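Side-chain contacts in cytidylyltransferase (Leptospira borgpetersenii serovar Hardjo-bovis, PDB 6OEW), which probably transfers a cytidylyl group from CTP to an acceptor in a metal-dependent reaction: residues Cys109-Ser114 and Ser212-Phe217; Phe32-Ile37 and Met41-Lys46; Ile228-Ile231 and Ser236-Gln239; Ile15-Gly20 and Gly26-Pro31. All coordinates share one frame; numbering follows the deposited sequence.

How the contacts relate
Contact 1 is the buried one, a purely apolar meeting of the 109-114 loop with the end of helix 204-214; contacts 2 to 4 are only partly buried. Contacts 1 and 2 are joined by Arg44, whose NE lies 2.8 Å from Ile112 O, and both touch the same ethanediol. Contact 3, furthest from the chain centre, is also apolar and meets contact 1 at helix 204-214, where Cys213 SG is 3.6 Å from Ile237 CG2. Contact 4 adjoins contact 2 through strand 11-16 and helix 37-45. Contacts 2 and 4 add water bridges and backbone bonds, and contact 2 also gathers charge at its rim.

Contact 1 (Cys109-Ser114 and Ser212-Phe217). With EDO (1,2-ethanediol), chain D.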
loop_
_atom_site.group_PDB
_atom_site.type_symbol
_atom_site.label_atom_id
_atom_site.label_comp_id
_atom_site.label_asym_id
_atom_site.label_seq_id
_atom_site.Cartn_x
_atom_site.Cartn_y
_atom_site.Cartn_z
ATOM N N CYS A 109 -4.747 0.055 2.997
ATOM C CA CYS A 109 -5.245 0.304 1.645
ATOM C C CYS A 109 -5.902 -0.946 1.063
ATOM O O CYS A 109 -5.465 -1.468 0.024
ATOM C CB CYS A 109 -4.105 0.765 0.743
ATOM S SG CYS A 109 -3.412 2.353 1.200
ATOM N N PRO A 110 -6.978 -1.428 1.682
ATOM C CA PRO A 110 -7.542 -2.719 1.266
ATOM C C PRO A 110 -8.117 -2.742 -0.142
ATOM O O PRO A 110 -8.277 -3.843 -0.683
ATOM C CB PRO A 110 -8.641 -2.961 2.303
ATOM C CG PRO A 110 -9.054 -1.574 2.712
ATOM C CD PRO A 110 -7.748 -0.848 2.801
ATOM N N LEU A 111 -8.473 -1.599 -0.740
ATOM C CA LEU A 111 -9.057 -1.579 -2.080
ATOM C C LEU A 111 -8.034 -1.248 -3.154
ATOM O O LEU A 111 -8.423 -0.888 -4.276
ATOM C CB LEU A 111 -10.226 -0.598 -2.168
ATOM C CG LEU A 111 -11.337 -0.837 -1.131
ATOM C CD1 LEU A 111 -12.548 0.010 -1.412
ATOM C CD2 LEU A 111 -11.739 -2.303 -1.058
ATOM N N ILE A 112 -6.743 -1.373 -2.830
ATOM C CA ILE A 112 -5.678 -1.131 -3.799
ATOM C C ILE A 112 -5.984 -1.858 -5.103
ATOM O O ILE A 112 -6.511 -2.978 -5.102
ATOM C CB ILE A 112 -4.335 -1.574 -3.192
ATOM C CG1 ILE A 112 -3.164 -0.980 -3.977
ATOM C CG2 ILE A 112 -4.274 -3.125 -3.021
ATOM C CD1 ILE A 112 -2.851 0.459 -3.586
ATOM N N ASP A 113 -5.682 -1.202 -6.223
ATOM C CA ASP A 113 -6.027 -1.697 -7.559
ATOM C C ASP A 113 -4.761 -2.244 -8.209
ATOM O O ASP A 113 -3.782 -1.507 -8.394
ATOM C CB ASP A 113 -6.657 -0.586 -8.405
ATOM C CG ASP A 113 -7.088 -1.056 -9.815
ATOM O OD1 ASP A 113 -6.468 -1.972 -10.386
ATOM O OD2 ASP A 113 -8.042 -0.488 -10.370
ATOM N N SER A 114 -4.769 -3.540 -8.529
ATOM C CA SER A 114 -3.552 -4.152 -9.052
ATOM C C SER A 114 -3.218 -3.636 -10.449
ATOM O O SER A 114 -2.043 -3.661 -10.850
ATOM C CB SER A 114 -3.690 -5.678 -9.039
ATOM O OG SER A 114 -4.597 -6.118 -10.052
ATOM N N SER A 212 -19.518 -0.147 2.659
ATOM C CA SER A 212 -20.546 0.207 1.691
ATOM C C SER A 212 -20.027 0.066 0.260
ATOM O O SER A 212 -20.728 -0.465 -0.610
ATOM C CB SER A 212 -21.039 1.620 1.972
ATOM O OG SER A 212 -21.750 1.636 3.192
ATOM N N CYS A 213 -18.786 0.493 0.021
ATOM C CA CYS A 213 -18.159 0.369 -1.291
ATOM C C CYS A 213 -18.254 -1.047 -1.833
ATOM O O CYS A 213 -18.750 -1.269 -2.947
ATOM C CB CYS A 213 -16.683 0.768 -1.211
ATOM S SG CYS A 213 -16.361 2.514 -1.151
ATOM N N ILE A 214 -17.707 -2.016 -1.091
ATOM C CA ILE A 214 -17.589 -3.347 -1.664
ATOM C C ILE A 214 -18.954 -3.980 -1.860
ATOM O O ILE A 214 -19.078 -4.925 -2.651
ATOM C CB ILE A 214 -16.688 -4.273 -0.832
ATOM C CG1 ILE A 214 -17.238 -4.446 0.580
ATOM C CG2 ILE A 214 -15.248 -3.746 -0.787
ATOM C CD1 ILE A 214 -16.461 -5.463 1.364
ATOM N N SER A 215 -19.991 -3.459 -1.199
ATOM C CA SER A 215 -21.319 -4.048 -1.331
ATOM C C SER A 215 -21.924 -3.837 -2.718
ATOM O O SER A 215 -22.905 -4.505 -3.048
ATOM C CB SER A 215 -22.260 -3.500 -0.248
ATOM O OG SER A 215 -22.741 -2.203 -0.552
ATOM N N TYR A 216 -21.353 -2.966 -3.546
ATOM C CA TYR A 216 -21.866 -2.742 -4.895
ATOM C C TYR A 216 -21.195 -3.612 -5.938
ATOM O O TYR A 216 -21.521 -3.496 -7.121
ATOM C CB TYR A 216 -21.704 -1.279 -5.302
ATOM C CG TYR A 216 -22.642 -0.361 -4.575
ATOM C CD1 TYR A 216 -23.764 0.158 -5.209
ATOM C CD2 TYR A 216 -22.420 -0.031 -3.249
ATOM C CE1 TYR A 216 -24.628 0.993 -4.544
ATOM C CE2 TYR A 216 -23.279 0.799 -2.576
ATOM C CZ TYR A 216 -24.379 1.311 -3.227
ATOM O OH TYR A 216 -25.241 2.144 -2.553
ATOM N N PHE A 217 -20.277 -4.475 -5.538
ATOM C CA PHE A 217 -19.547 -5.303 -6.480
ATOM C C PHE A 217 -19.644 -6.760 -6.064
ATOM O O PHE A 217 -19.573 -7.088 -4.877
ATOM C CB PHE A 217 -18.086 -4.865 -6.568
ATOM C CG PHE A 217 -17.921 -3.447 -7.007
ATOM C CD1 PHE A 217 -18.017 -3.114 -8.351
ATOM C CD2 PHE A 217 -17.698 -2.444 -6.075
ATOM C CE1 PHE A 217 -17.879 -1.803 -8.767
ATOM C CE2 PHE A 217 -17.548 -1.128 -6.481
ATOM C CZ PHE A 217 -17.645 -0.807 -7.828
HETATM C C1 EDO D . -8.341 -5.975 -9.647
HETATM O O1 EDO D . -7.223 -5.884 -10.546
HETATM C C2 EDO D . -8.071 -5.189 -8.358
HETATM O O2 EDO D . -6.819 -5.604 -7.790
#
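Beside the meeting of Leu111 with Cys213 and Ile214 stand two rings of the 212-217 segment: Tyr216 CB lies over one face of the Phe217 ring, toward its rim, while Ser212 O sits in plane at the edge of the Tyr216 ring. In this GT-A-like nucleotidyltransferase fold, the 109-114 segment follows strand 101-106 and the magnesium ligand Asp108, and begins with a type I turn from Cys109 to Ile112. Leu111 is the one residue of that segment to reach across. Its chi1 of -55° carries CG toward helix 204-214, and the fork there gives CD2 to Ile214 CG2 at 3.8 Å and CD1 to Cys213 CB at 4.2 Å. The side chains of Leu111 and Ile214 cross at about a right angle, and Phe40, Leu210 and Leu227 close in around Leu111. A second type I turn spans Ile214 to Phe217, and Ser215 OG bonds back to Ser212 O at 2.7 Å. Asp113 N-caps helix 114-126 through OD1 to Lys115 N, and its OD2 accepts from Tyr224 N. An ethanediol, probably from the crystallisation liquor, accepts from Ser114 N through O2 (3.0 Å, 159°) and donates from O1 to Ser114 OG (2.7 Å).

Contact 2 (Phe32-Ile37 and Met41-Lys46). With EDO (1,2-ethanediol), chain D.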
loop_
_atom_site.group_PDB
_atom_site.type_symbol
_atom_site.label_atom_id
_atom_site.label_comp_id
_atom_site.label_asym_id
_atom_site.label_seq_id
_atom_site.Cartn_x
_atom_site.Cartn_y
_atom_site.Cartn_z
ATOM N N PHE A 32 -14.435 -8.101 6.631
ATOM C CA PHE A 32 -14.558 -7.297 5.417
ATOM C C PHE A 32 -14.927 -8.224 4.265
ATOM O O PHE A 32 -14.150 -9.121 3.917
ATOM C CB PHE A 32 -13.247 -6.542 5.136
ATOM C CG PHE A 32 -13.404 -5.378 4.180
ATOM C CD1 PHE A 32 -14.304 -4.361 4.448
ATOM C CD2 PHE A 32 -12.650 -5.307 3.023
ATOM C CE1 PHE A 32 -14.456 -3.296 3.583
ATOM C CE2 PHE A 32 -12.785 -4.227 2.139
ATOM C CZ PHE A 32 -13.685 -3.221 2.418
ATOM N N GLY A 33 -16.107 -8.032 3.687
ATOM C CA GLY A 33 -16.587 -9.010 2.725
ATOM C C GLY A 33 -16.650 -10.373 3.383
ATOM O O GLY A 33 -17.091 -10.515 4.529
ATOM N N ASP A 34 -16.177 -11.396 2.675
ATOM C CA ASP A 34 -16.119 -12.726 3.263
ATOM C C ASP A 34 -14.776 -13.015 3.920
ATOM O O ASP A 34 -14.475 -14.179 4.204
ATOM C CB ASP A 34 -16.441 -13.795 2.215
ATOM C CG ASP A 34 -15.411 -13.860 1.095
ATOM O OD1 ASP A 34 -14.484 -13.023 1.042
ATOM O OD2 ASP A 34 -15.531 -14.776 0.262
ATOM N N THR A 35 -13.974 -11.984 4.192
ATOM C CA THR A 35 -12.650 -12.207 4.759
ATOM C C THR A 35 -12.328 -11.129 5.798
ATOM O O THR A 35 -13.219 -10.688 6.534
ATOM C CB THR A 35 -11.618 -12.283 3.615
ATOM O OG1 THR A 35 -10.306 -12.552 4.129
ATOM C CG2 THR A 35 -11.604 -10.998 2.771
ATOM N N THR A 36 -11.066 -10.732 5.904
ATOM C CA THR A 36 -10.613 -9.627 6.738
ATOM C C THR A 36 -10.175 -8.458 5.862
ATOM O O THR A 36 -10.010 -8.584 4.638
ATOM C CB THR A 36 -9.448 -10.070 7.630
ATOM O OG1 THR A 36 -8.357 -10.476 6.778
ATOM C CG2 THR A 36 -9.872 -11.237 8.540
ATOM N N ILE A 37 -9.960 -7.303 6.502
ATOM C CA ILE A 37 -9.448 -6.141 5.764
ATOM C C ILE A 37 -8.160 -6.502 5.020
ATOM O O ILE A 37 -8.038 -6.286 3.807
ATOM C CB ILE A 37 -9.232 -4.950 6.718
ATOM C CG1 ILE A 37 -10.580 -4.288 7.056
ATOM C CG2 ILE A 37 -8.254 -3.965 6.129
ATOM C CD1 ILE A 37 -11.116 -3.406 5.949
ATOM N N MET A 41 -7.324 -7.232 0.806
ATOM C CA MET A 41 -6.230 -6.601 0.074
ATOM C C MET A 41 -5.376 -7.635 -0.652
ATOM O O MET A 41 -5.047 -7.472 -1.834
ATOM C CB MET A 41 -5.369 -5.785 1.034
ATOM C CG MET A 41 -4.373 -4.867 0.325
ATOM S SD MET A 41 -3.286 -4.076 1.527
ATOM C CE MET A 41 -2.244 -3.101 0.414
ATOM N N LEU A 42 -5.013 -8.708 0.047
ATOM C CA LEU A 42 -4.197 -9.748 -0.560
ATOM C C LEU A 42 -4.919 -10.386 -1.744
ATOM O O LEU A 42 -4.309 -10.631 -2.787
ATOM C CB LEU A 42 -3.816 -10.784 0.497
ATOM C CG LEU A 42 -2.909 -10.274 1.635
ATOM C CD1 LEU A 42 -2.607 -11.380 2.633
ATOM C CD2 LEU A 42 -1.600 -9.715 1.083
ATOM N N GLU A 43 -6.229 -10.621 -1.619
ATOM C CA GLU A 43 -6.982 -11.176 -2.745
ATOM C C GLU A 43 -6.973 -10.233 -3.945
ATOM O O GLU A 43 -6.883 -10.685 -5.094
ATOM C CB GLU A 43 -8.416 -11.489 -2.324
ATOM C CG GLU A 43 -8.514 -12.666 -1.383
ATOM C CD GLU A 43 -9.930 -13.146 -1.220
ATOM O OE1 GLU A 43 -10.653 -13.254 -2.228
ATOM O OE2 GLU A 43 -10.330 -13.399 -0.071
ATOM N N ARG A 44 -7.048 -8.918 -3.700
ATOM C CA ARG A 44 -6.978 -7.956 -4.797
ATOM C C ARG A 44 -5.599 -7.938 -5.447
ATOM O O ARG A 44 -5.481 -7.769 -6.670
ATOM C CB ARG A 44 -7.373 -6.571 -4.285
ATOM C CG ARG A 44 -8.890 -6.472 -4.101
ATOM C CD ARG A 44 -9.341 -5.110 -3.617
ATOM N NE ARG A 44 -9.076 -4.021 -4.566
ATOM C CZ ARG A 44 -9.804 -3.747 -5.646
ATOM N NH1 ARG A 44 -10.852 -4.494 -5.986
ATOM N NH2 ARG A 44 -9.479 -2.706 -6.403
ATOM N N LEU A 45 -4.548 -8.127 -4.663
ATOM C CA LEU A 45 -3.201 -8.140 -5.221
ATOM C C LEU A 45 -2.869 -9.444 -5.935
ATOM O O LEU A 45 -1.882 -9.486 -6.679
ATOM C CB LEU A 45 -2.183 -7.870 -4.115
ATOM C CG LEU A 45 -2.239 -6.441 -3.594
ATOM C CD1 LEU A 45 -1.466 -6.323 -2.288
ATOM C CD2 LEU A 45 -1.635 -5.522 -4.609
ATOM N N LYS A 46 -3.659 -10.503 -5.727
ATOM C CA LYS A 46 -3.456 -11.733 -6.488
ATOM C C LYS A 46 -3.636 -11.511 -7.980
ATOM O O LYS A 46 -3.128 -12.309 -8.774
ATOM C CB LYS A 46 -4.412 -12.831 -6.015
HETATM C C1 EDO D . -8.341 -5.975 -9.647
HETATM O O1 EDO D . -7.223 -5.884 -10.546
HETATM C C2 EDO D . -8.071 -5.189 -8.358
HETATM O O2 EDO D . -6.819 -5.604 -7.790
HETATM O O HOH W 1 -12.178 -15.320 -0.074
HETATM O O HOH W 2 -9.039 -13.600 2.109
#
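Met41 N donates to Ile37 O (3.2 Å, 160°) in the opening turn of helix 37-45, which follows directly on a hairpin closed by a type II' turn from Phe32 to Thr35, with Gly33 at positive phi. Thr36 is the N-cap of the helix, its OG1 accepting from Gly39 N. Two residues beyond Met41, Glu43 reaches back along an extended chain toward the hairpin, and Thr35 comes to meet it from the opposite direction. Its methyl CG2 lies 3.9 Å from Glu43 OE2, and the polar branch is joined through water: with OG1 anti to the backbone N (chi1 -178°), Thr35 donates to a water at 2.6 Å, which in turn donates to Glu43 OE2. Asp34 OD1 stands 4.3 Å from that same OE2, a like-charged approach probably eased by Lys220, whose NZ forms salt bridges with Asp34 OD1 and Glu43 OE1. Within 32-37, Ile37 CD1 rests over one face of the Phe32 ring, 3.5 Å above its plane and toward the rim. Arg44 turns from the hairpin to a cation-pi contact with Phe222, and ethanediol C2 lies over one face of its guanidinium. The same ethanediol donates from O2 to Arg44 O at 2.8 Å.

Contact 3 (Ile228-Ile231 and Ser236-Gln239)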
loop_
_atom_site.group_PDB
_atom_site.type_symbol
_atom_site.label_atom_id
_atom_site.label_comp_id
_atom_site.label_asym_id
_atom_site.label_seq_id
_atom_site.Cartn_x
_atom_site.Cartn_y
_atom_site.Cartn_z
ATOM N N ILE A 228 -14.859 4.579 -8.136
ATOM C CA ILE A 228 -15.182 6.001 -8.118
ATOM C C ILE A 228 -16.511 6.260 -8.812
ATOM O O ILE A 228 -17.300 7.104 -8.371
ATOM C CB ILE A 228 -14.044 6.821 -8.750
ATOM C CG1 ILE A 228 -12.713 6.502 -8.062
ATOM C CG2 ILE A 228 -14.361 8.314 -8.682
ATOM C CD1 ILE A 228 -12.727 6.731 -6.557
ATOM N N GLU A 229 -16.792 5.546 -9.911
ATOM C CA GLU A 229 -18.061 5.764 -10.603
ATOM C C GLU A 229 -19.242 5.334 -9.746
ATOM O O GLU A 229 -20.287 5.990 -9.755
ATOM C CB GLU A 229 -18.071 5.037 -11.948
ATOM C CG GLU A 229 -17.207 5.709 -13.005
ATOM C CD GLU A 229 -17.601 7.161 -13.259
ATOM O OE1 GLU A 229 -18.807 7.487 -13.182
ATOM O OE2 GLU A 229 -16.697 7.981 -13.527
ATOM N N VAL A 230 -19.091 4.252 -8.981
ATOM C CA VAL A 230 -20.166 3.821 -8.090
ATOM C C VAL A 230 -20.370 4.827 -6.955
ATOM O O VAL A 230 -21.510 5.130 -6.580
ATOM C CB VAL A 230 -19.879 2.402 -7.559
ATOM C CG1 VAL A 230 -20.625 2.143 -6.269
ATOM C CG2 VAL A 230 -20.283 1.370 -8.595
ATOM N N ILE A 231 -19.278 5.352 -6.391
ATOM C CA ILE A 231 -19.374 6.402 -5.374
ATOM C C ILE A 231 -20.036 7.649 -5.953
ATOM O O ILE A 231 -20.879 8.288 -5.304
ATOM C CB ILE A 231 -17.980 6.724 -4.797
ATOM C CG1 ILE A 231 -17.420 5.544 -3.990
ATOM C CG2 ILE A 231 -18.034 7.986 -3.946
ATOM C CD1 ILE A 231 -15.915 5.638 -3.673
ATOM N N SER A 236 -23.983 8.624 -1.016
ATOM C CA SER A 236 -24.145 8.267 0.393
ATOM C C SER A 236 -23.284 7.085 0.820
ATOM O O SER A 236 -23.284 6.730 2.004
ATOM C CB SER A 236 -25.618 7.970 0.697
ATOM O OG SER A 236 -25.954 6.623 0.401
ATOM N N ILE A 237 -22.561 6.454 -0.104
ATOM C CA ILE A 237 -21.535 5.499 0.300
ATOM C C ILE A 237 -20.544 6.161 1.247
ATOM O O ILE A 237 -20.053 5.534 2.198
ATOM C CB ILE A 237 -20.831 4.921 -0.941
ATOM C CG1 ILE A 237 -21.773 3.957 -1.669
ATOM C CG2 ILE A 237 -19.493 4.251 -0.560
ATOM C CD1 ILE A 237 -21.270 3.568 -3.057
ATOM N N ILE A 238 -20.239 7.437 1.008
ATOM C CA ILE A 238 -19.195 8.150 1.741
ATOM C C ILE A 238 -19.734 8.489 3.128
ATOM O O ILE A 238 -20.653 9.300 3.263
ATOM C CB ILE A 238 -18.744 9.409 0.990
ATOM C CG1 ILE A 238 -18.149 9.024 -0.366
ATOM C CG2 ILE A 238 -17.691 10.153 1.780
ATOM C CD1 ILE A 238 -16.897 8.189 -0.228
ATOM N N GLN A 239 -19.158 7.864 4.159
ATOM C CA GLN A 239 -19.578 8.055 5.549
ATOM C C GLN A 239 -18.453 8.591 6.430
ATOM O O GLN A 239 -18.630 8.700 7.653
ATOM C CB GLN A 239 -20.111 6.742 6.137
ATOM C CG GLN A 239 -21.501 6.349 5.659
ATOM C CD GLN A 239 -21.651 4.845 5.456
ATOM O OE1 GLN A 239 -21.330 4.319 4.390
ATOM N NE2 GLN A 239 -22.143 4.151 6.475
#
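Val230 and Ile237 are brought together by their torsions: in Val230 the CG1 branch stands anti to the backbone N (chi1 158°), while Ile237 runs out nearly straight beyond CG1 (chi2 168°), carrying its terminal methyl across to helix 224-233. There Ile237 CD1 meets Val230 CG1 at 3.6 Å, the two side chains crossing at about a right angle. The same methyl lies against the helix backbone as well, 4.1 Å from Ile231 CA and 3.9 Å from Val230 O, a carbonyl that already accepts a hydrogen bond from Asn234 ND2. Ile231 serves two partners with its two branches. CG1 faces Ile237 CG2 at 4.2 Å, and CG2 meets Ile238 CG1 at 3.7 Å and its CD1 at 3.9 Å, again nearly at right angles. Ile238 starts out alongside the helix, but chi1 sets CG1 against this methyl and the bend at chi2 (-64°) keeps CD1 beside it. No hydrogen bond crosses between the segments, and the contact rests on branched aliphatic side chains alone. The chain has turned back on itself here: helix 224-233 ends, a short 3-10 segment includes Ser236 and Ile237, and the returning chain lies against the helix it has just left. Helix 204-214 flanks both segments, with Cys213 touching Ile231 and Ile237, Thr209 touching Ile238 and, through its OG1, accepting from Gln239 N.

Contact 4 (Ile15-Gly20 and Gly26-Pro31); sequences IQARMG and GKIALP
Met19 and Gly26 are joined by the one direct hydrogen bond across the contact: Gly26 N donates to Met19 O at 2.8 Å, in the carbonyl plane but bent at the hydrogen (140°). A water adds a second, weaker link. It donates to Arg18 O at 2.8 Å and accepts weakly from Gly26 N and Ile28 N, bridging the two backbones. Within 26-31, Ala29 N returns to Gly26 O in a short 3-10 turn that begins just after Gly26.

The two segments flank the loop after strand 11-16, the first strand of the GT-A-like sheet. In relatives, the glycine- and arginine-containing loop after this strand takes part in binding the nucleotide, and the position here is consistent with such a role; the Ile28 side chain is about 6 Å from that of the magnesium ligand Asp108.

Apolar contacts centre on Met19 and Ile28, which slant across each other. Met19 is bent at chi2 (-71°) and chi3 (-75°), which folds its sulfur back over the 3-10 turn. SD touches Ile28 CG1 at 3.7 Å and Ala29 CB at 3.8 Å, while CE lies 4.1 Å from Gly26 CA. Beyond CG1, the same arm of Ile28 ends in CD1, which lies against the Arg18 carbonyl carbon, 3.6 Å from C, and approaches Ala17 CB at 4.2 Å. Thr67 of helix 65-73 touches Ala17, Met19 and Ile28 alike.

Of the charged groups, Lys27 NZ forms a salt bridge with Asp202 OD1 and also donates to Arg23 O and Ile201 O. Gly20 O lies over one face of the Arg18 guanidinium, toward its rim.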
loop_
_atom_site.group_PDB
_atom_site.type_symbol
_atom_site.label_atom_id
_atom_site.label_comp_id
_atom_site.label_asym_id
_atom_site.label_seq_id
_atom_site.Cartn_x
_atom_site.Cartn_y
_atom_site.Cartn_z
ATOM N N ILE A 15 4.188 -5.474 1.658
ATOM C CA ILE A 15 3.084 -4.812 2.343
ATOM C C ILE A 15 3.378 -4.772 3.832
ATOM O O ILE A 15 3.432 -5.820 4.497
ATOM C CB ILE A 15 1.755 -5.537 2.099
ATOM C CG1 ILE A 15 1.567 -5.843 0.612
ATOM C CG2 ILE A 15 0.578 -4.717 2.660
ATOM C CD1 ILE A 15 0.565 -6.921 0.428
ATOM N N GLN A 16 3.506 -3.572 4.381
ATOM C CA GLN A 16 3.669 -3.443 5.821
ATOM C C GLN A 16 2.302 -3.426 6.496
ATOM O O GLN A 16 1.388 -2.704 6.079
ATOM C CB GLN A 16 4.475 -2.191 6.175
ATOM C CG GLN A 16 3.868 -0.901 5.674
ATOM C CD GLN A 16 4.596 0.314 6.215
ATOM O OE1 GLN A 16 5.540 0.805 5.610
ATOM N NE2 GLN A 16 4.154 0.798 7.378
ATOM N N ALA A 17 2.150 -4.258 7.519
ATOM C CA ALA A 17 0.873 -4.341 8.218
ATOM C C ALA A 17 1.144 -4.813 9.630
ATOM O O ALA A 17 2.053 -5.613 9.857
ATOM C CB ALA A 17 -0.101 -5.313 7.542
ATOM N N ARG A 18 0.364 -4.300 10.581
ATOM C CA ARG A 18 0.493 -4.733 11.965
ATOM C C ARG A 18 -0.825 -4.507 12.690
ATOM O O ARG A 18 -1.615 -3.630 12.325
ATOM C CB ARG A 18 1.613 -3.993 12.720
ATOM C CG ARG A 18 1.284 -2.530 12.990
ATOM C CD ARG A 18 2.467 -1.807 13.612
ATOM N NE ARG A 18 2.754 -2.288 14.963
ATOM C CZ ARG A 18 3.673 -1.765 15.770
ATOM N NH1 ARG A 18 4.417 -0.746 15.359
ATOM N NH2 ARG A 18 3.848 -2.265 16.995
ATOM N N MET A 19 -1.042 -5.320 13.731
ATOM C CA MET A 19 -2.245 -5.195 14.548
ATOM C C MET A 19 -2.188 -3.937 15.400
ATOM O O MET A 19 -3.187 -3.222 15.532
ATOM C CB MET A 19 -2.412 -6.439 15.436
ATOM C CG MET A 19 -2.821 -7.708 14.637
ATOM S SD MET A 19 -4.526 -7.622 14.028
ATOM C CE MET A 19 -5.389 -7.932 15.604
ATOM N N GLY A 20 -1.020 -3.634 15.960
ATOM C CA GLY A 20 -0.876 -2.469 16.817
ATOM C C GLY A 20 -0.670 -1.183 16.045
ATOM O O GLY A 20 0.217 -0.391 16.384
ATOM N N GLY A 26 -5.972 -3.012 15.328
ATOM C CA GLY A 26 -6.819 -4.168 15.090
ATOM C C GLY A 26 -7.560 -4.135 13.775
ATOM O O GLY A 26 -8.217 -5.125 13.412
ATOM N N LYS A 27 -7.476 -3.031 13.045
ATOM C CA LYS A 27 -8.337 -2.854 11.883
ATOM C C LYS A 27 -8.036 -3.880 10.796
ATOM O O LYS A 27 -8.943 -4.277 10.070
ATOM C CB LYS A 27 -8.195 -1.431 11.337
ATOM C CG LYS A 27 -6.778 -1.119 10.765
ATOM C CD LYS A 27 -6.513 0.390 10.721
ATOM C CE LYS A 27 -5.125 0.690 10.118
ATOM N NZ LYS A 27 -4.759 2.129 10.299
ATOM N N ILE A 28 -6.782 -4.336 10.674
ATOM C CA ILE A 28 -6.474 -5.246 9.575
ATOM C C ILE A 28 -7.165 -6.586 9.746
ATOM O O ILE A 28 -7.311 -7.329 8.767
ATOM C CB ILE A 28 -4.952 -5.447 9.430
ATOM C CG1 ILE A 28 -4.345 -6.105 10.671
ATOM C CG2 ILE A 28 -4.271 -4.112 9.079
ATOM C CD1 ILE A 28 -2.852 -6.446 10.500
ATOM N N ALA A 29 -7.614 -6.904 10.963
ATOM C CA ALA A 29 -8.332 -8.134 11.264
ATOM C C ALA A 29 -9.847 -7.951 11.284
ATOM O O ALA A 29 -10.566 -8.899 11.609
ATOM C CB ALA A 29 -7.855 -8.708 12.615
ATOM N N LEU A 30 -10.349 -6.761 10.966
ATOM C CA LEU A 30 -11.786 -6.543 10.957
ATOM C C LEU A 30 -12.455 -7.336 9.834
ATOM O O LEU A 30 -11.891 -7.482 8.736
ATOM C CB LEU A 30 -12.110 -5.066 10.776
ATOM C CG LEU A 30 -11.940 -4.136 11.960
ATOM C CD1 LEU A 30 -12.033 -2.700 11.500
ATOM C CD2 LEU A 30 -13.050 -4.455 12.957
ATOM N N PRO A 31 -13.665 -7.837 10.077
ATOM C CA PRO A 31 -14.418 -8.513 9.015
ATOM C C PRO A 31 -14.633 -7.574 7.840
ATOM O O PRO A 31 -14.959 -6.399 8.020
ATOM C CB PRO A 31 -15.747 -8.871 9.691
ATOM C CG PRO A 31 -15.452 -8.879 11.148
ATOM C CD PRO A 31 -14.368 -7.873 11.378
HETATM O O HOH W 3 -4.328 -2.909 12.534
#